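Local atomic coordinates of putative cell surface hydrolase (Lactobacillus plantarum, PDB entry 3LP5), a protein that is a putative cell surface hydrolase, probably of the alpha/beta-hydrolase fold, whose substrate is not known. Residues P137-S142 and S150-L155. Sequence-based numbering, arbitrary orientation.
Sequences PYNMES and SMFKEL
The F152 ring meets the carbonyl oxygen of Y138 at its edge, in the ring plane; Y138 O lies 3.6 Å from F152 CD1. The same oxygen lies 3.2 Å from F152 CB. It is buried and has no hydrogen-bond partner in the model. Y190 packs edge-to-face with the F152 ring, and the Y156 ring meets it with planes about 25° apart. The N139 amide stands nearly upright to the F152 ring, the planes 81° apart, and N139 OD1 comes within 3.4 Å of F152 CB. The linking loop holds that amide: OD1 hydrogen-bonds T149 OG1 and ND2 hydrogen-bonds A147 O. The Y138 ring receives L155 CD1 at its edge, 3.9 Å from Y138 CD1. The Y138 hydroxyl hydrogen-bonds T133 OG1. With CG beside its backbone N (chi1 -71°), M140 presses CG on M151 CB at 3.4 Å, a tight fit. No hydrogen bond crosses the contact. In this alpha/beta hydrolase fold, it packs the loop after strand 127-134 against the start of helix 150-157. Y138 lies near, without touching, a probable nucleophile elbow before helix 107-118. That helix touches Y138 and M140, helix 74-92 touches M151, and helix 191-195 touches Y138, F152 and L155.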
ATOM      1  N   PRO A 137       8.203   5.984  -2.075  1.00 11.04           N
ATOM      2  CA  PRO A 137       9.453   6.666  -1.923  1.00 10.41           C
ATOM      3  C   PRO A 137       9.943   6.816  -0.464  1.00 11.07           C
ATOM      4  O   PRO A 137       9.857   7.908   0.135  1.00 11.17           O
ATOM      5  CB  PRO A 137       9.173   8.014  -2.597  1.00 11.42           C
ATOM      6  CG  PRO A 137       7.723   8.281  -2.310  1.00 10.48           C
ATOM      7  CD  PRO A 137       7.074   6.924  -2.328  1.00 10.81           C
ATOM      8  N   TYR A 138      10.530   5.745   0.083  1.00 10.70           N
ATOM      9  CA  TYR A 138      10.948   5.751   1.499  1.00 10.89           C
ATOM     10  C   TYR A 138      11.973   6.818   1.869  1.00 12.34           C
ATOM     11  O   TYR A 138      12.053   7.168   3.032  1.00 13.60           O
ATOM     12  CB  TYR A 138      11.439   4.360   1.906  1.00 11.81           C
ATOM     13  CG  TYR A 138      10.288   3.337   1.904  1.00 11.46           C
ATOM     14  CD1 TYR A 138       9.406   3.274   2.978  1.00 14.11           C
ATOM     15  CD2 TYR A 138      10.091   2.474   0.824  1.00 13.80           C
ATOM     16  CE1 TYR A 138       8.331   2.367   2.984  1.00 15.09           C
ATOM     17  CE2 TYR A 138       9.029   1.489   0.839  1.00 12.86           C
ATOM     18  CZ  TYR A 138       8.137   1.510   1.895  1.00 17.25           C
ATOM     19  OH  TYR A 138       7.082   0.586   1.909  1.00 20.75           O
ATOM     20  N   ASN A 139      12.763   7.286   0.885  1.00 10.83           N
ATOM     21  CA  ASN A 139      13.658   8.368   1.058  1.00 11.21           C
ATOM     22  C   ASN A 139      13.259   9.581   0.202  1.00 11.83           C
ATOM     23  O   ASN A 139      14.111  10.345  -0.229  1.00 10.54           O
ATOM     24  CB  ASN A 139      15.113   7.959   0.748  1.00 10.01           C
ATOM     25  CG  ASN A 139      16.101   8.855   1.447  1.00  9.91           C
ATOM     26  OD1 ASN A 139      15.840   9.314   2.569  1.00  8.42           O
ATOM     27  ND2 ASN A 139      17.251   9.080   0.833  1.00 10.00           N
ATOM     28  N   MET A 140      11.966   9.732  -0.031  1.00 13.11           N
ATOM     29  CA  MET A 140      11.421  10.916  -0.721  1.00 14.79           C
ATOM     30  C   MET A 140      12.031  11.031  -2.118  1.00 15.25           C
ATOM     31  O   MET A 140      12.104  10.012  -2.836  1.00 14.25           O
ATOM     32  CB  MET A 140      11.583  12.188   0.141  1.00 15.42           C
ATOM     33  CG  MET A 140      10.663  12.238   1.367  1.00 18.74           C
ATOM     34  SD  MET A 140       8.785  12.455   1.271  1.00 18.04           S
ATOM     35  CE  MET A 140       8.227  10.902   0.774  1.00 18.75           C
ATOM     36  N   GLU A 141      12.473  12.226  -2.504  1.00 15.47           N
ATOM     37  CA  GLU A 141      12.888  12.475  -3.882  1.00 17.54           C
ATOM     38  C   GLU A 141      14.435  12.311  -4.015  1.00 16.18           C
ATOM     39  O   GLU A 141      14.976  12.427  -5.111  1.00 15.43           O
ATOM     40  CB  GLU A 141      12.482  13.899  -4.307  1.00 19.43           C
ATOM     41  CG  GLU A 141      13.507  14.937  -3.758  1.00 26.88           C
ATOM     42  CD  GLU A 141      13.193  16.419  -4.091  1.00 41.20           C
ATOM     43  OE1 GLU A 141      14.156  17.164  -4.492  1.00 43.70           O
ATOM     44  OE2 GLU A 141      11.993  16.837  -3.941  1.00 46.59           O
ATOM     45  N   SER A 142      15.147  12.059  -2.904  1.00 13.67           N
ATOM     46  CA  SER A 142      16.583  11.817  -2.969  1.00 12.92           C
ATOM     47  C   SER A 142      17.019  10.677  -3.909  1.00 12.11           C
ATOM     48  O   SER A 142      16.429   9.592  -3.902  1.00 11.51           O
ATOM     49  CB  SER A 142      17.168  11.568  -1.563  1.00 12.98           C
ATOM     50  OG  SER A 142      18.572  11.228  -1.660  1.00 13.93           O
ATOM     51  N   SER A 150      14.399  13.546   6.105  1.00 15.90           N
ATOM     52  CA  SER A 150      13.631  13.706   7.317  1.00 16.34           C
ATOM     53  C   SER A 150      12.497  12.658   7.354  1.00 15.86           C
ATOM     54  O   SER A 150      12.243  12.056   8.408  1.00 14.75           O
ATOM     55  CB  SER A 150      13.054  15.130   7.359  1.00 17.14           C
ATOM     56  OG  SER A 150      12.575  15.350   8.665  1.00 23.18           O
ATOM     57  N   MET A 151      11.825  12.473   6.208  1.00 13.74           N
ATOM     58  CA  MET A 151      10.809  11.424   6.040  1.00 13.99           C
ATOM     59  C   MET A 151      11.360  10.062   6.424  1.00 13.61           C
ATOM     60  O   MET A 151      10.803   9.393   7.277  1.00 13.05           O
ATOM     61  CB  MET A 151      10.220  11.386   4.593  1.00 14.26           C
ATOM     62  CG  MET A 151       9.107  10.311   4.339  1.00 12.93           C
ATOM     63  SD  MET A 151       7.495  10.890   4.984  1.00 11.54           S
ATOM     64  CE  MET A 151       7.467  10.338   6.674  1.00 11.80           C
ATOM     65  N   PHE A 152      12.464   9.655   5.812  1.00 12.40           N
ATOM     66  CA  PHE A 152      12.978   8.337   6.119  1.00 11.27           C
ATOM     67  C   PHE A 152      13.411   8.260   7.610  1.00 10.88           C
ATOM     68  O   PHE A 152      13.235   7.239   8.246  1.00 12.47           O
ATOM     69  CB  PHE A 152      14.219   8.053   5.278  1.00 10.44           C
ATOM     70  CG  PHE A 152      14.884   6.738   5.643  1.00 14.07           C
ATOM     71  CD1 PHE A 152      14.296   5.527   5.292  1.00 11.63           C
ATOM     72  CD2 PHE A 152      16.048   6.729   6.410  1.00 11.91           C
ATOM     73  CE1 PHE A 152      14.890   4.305   5.631  1.00 12.88           C
ATOM     74  CE2 PHE A 152      16.638   5.520   6.774  1.00 16.89           C
ATOM     75  CZ  PHE A 152      16.041   4.293   6.375  1.00 13.47           C
ATOM     76  N   LYS A 153      13.952   9.337   8.155  1.00 10.72           N
ATOM     77  CA  LYS A 153      14.398   9.359   9.585  1.00 11.31           C
ATOM     78  C   LYS A 153      13.217   9.011  10.487  1.00 12.05           C
ATOM     79  O   LYS A 153      13.386   8.246  11.435  1.00 12.55           O
ATOM     80  CB  LYS A 153      14.983  10.728   9.958  1.00 12.05           C
ATOM     81  CG  LYS A 153      16.435  10.902   9.387  1.00 13.76           C
ATOM     82  CD  LYS A 153      17.048  12.274   9.812  1.00 18.06           C
ATOM     83  CE  LYS A 153      18.281  12.629   8.983  1.00 22.84           C
ATOM     84  NZ  LYS A 153      18.797  14.001   9.352  1.00 24.06           N
ATOM     85  N   GLU A 154      12.027   9.509  10.156  1.00 10.67           N
ATOM     86  CA  GLU A 154      10.875   9.250  10.980  1.00 12.07           C
ATOM     87  C   GLU A 154      10.406   7.804  10.776  1.00 11.73           C
ATOM     88  O   GLU A 154      10.167   7.126  11.746  1.00 12.95           O
ATOM     89  CB  GLU A 154       9.737  10.249  10.679  1.00 12.99           C
ATOM     90  CG  GLU A 154       8.466   9.987  11.534  1.00 15.42           C
ATOM     91  CD  GLU A 154       7.251  10.850  11.201  1.00 19.97           C
ATOM     92  OE1 GLU A 154       7.074  11.350  10.048  1.00 29.08           O
ATOM     93  OE2 GLU A 154       6.405  10.975  12.082  1.00 23.25           O
ATOM     94  N   LEU A 155      10.303   7.314   9.543  1.00 10.18           N
ATOM     95  CA  LEU A 155       9.951   5.881   9.333  1.00 10.54           C
ATOM     96  C   LEU A 155      10.974   4.918   9.948  1.00 11.59           C
ATOM     97  O   LEU A 155      10.588   3.854  10.422  1.00 10.94           O
ATOM     98  CB  LEU A 155       9.815   5.533   7.872  1.00  9.78           C
ATOM     99  CG  LEU A 155       8.813   6.413   7.111  1.00 10.73           C
ATOM    100  CD1 LEU A 155       8.892   6.181   5.594  1.00 10.88           C
ATOM    101  CD2 LEU A 155       7.394   5.990   7.586  1.00 11.86           C
TER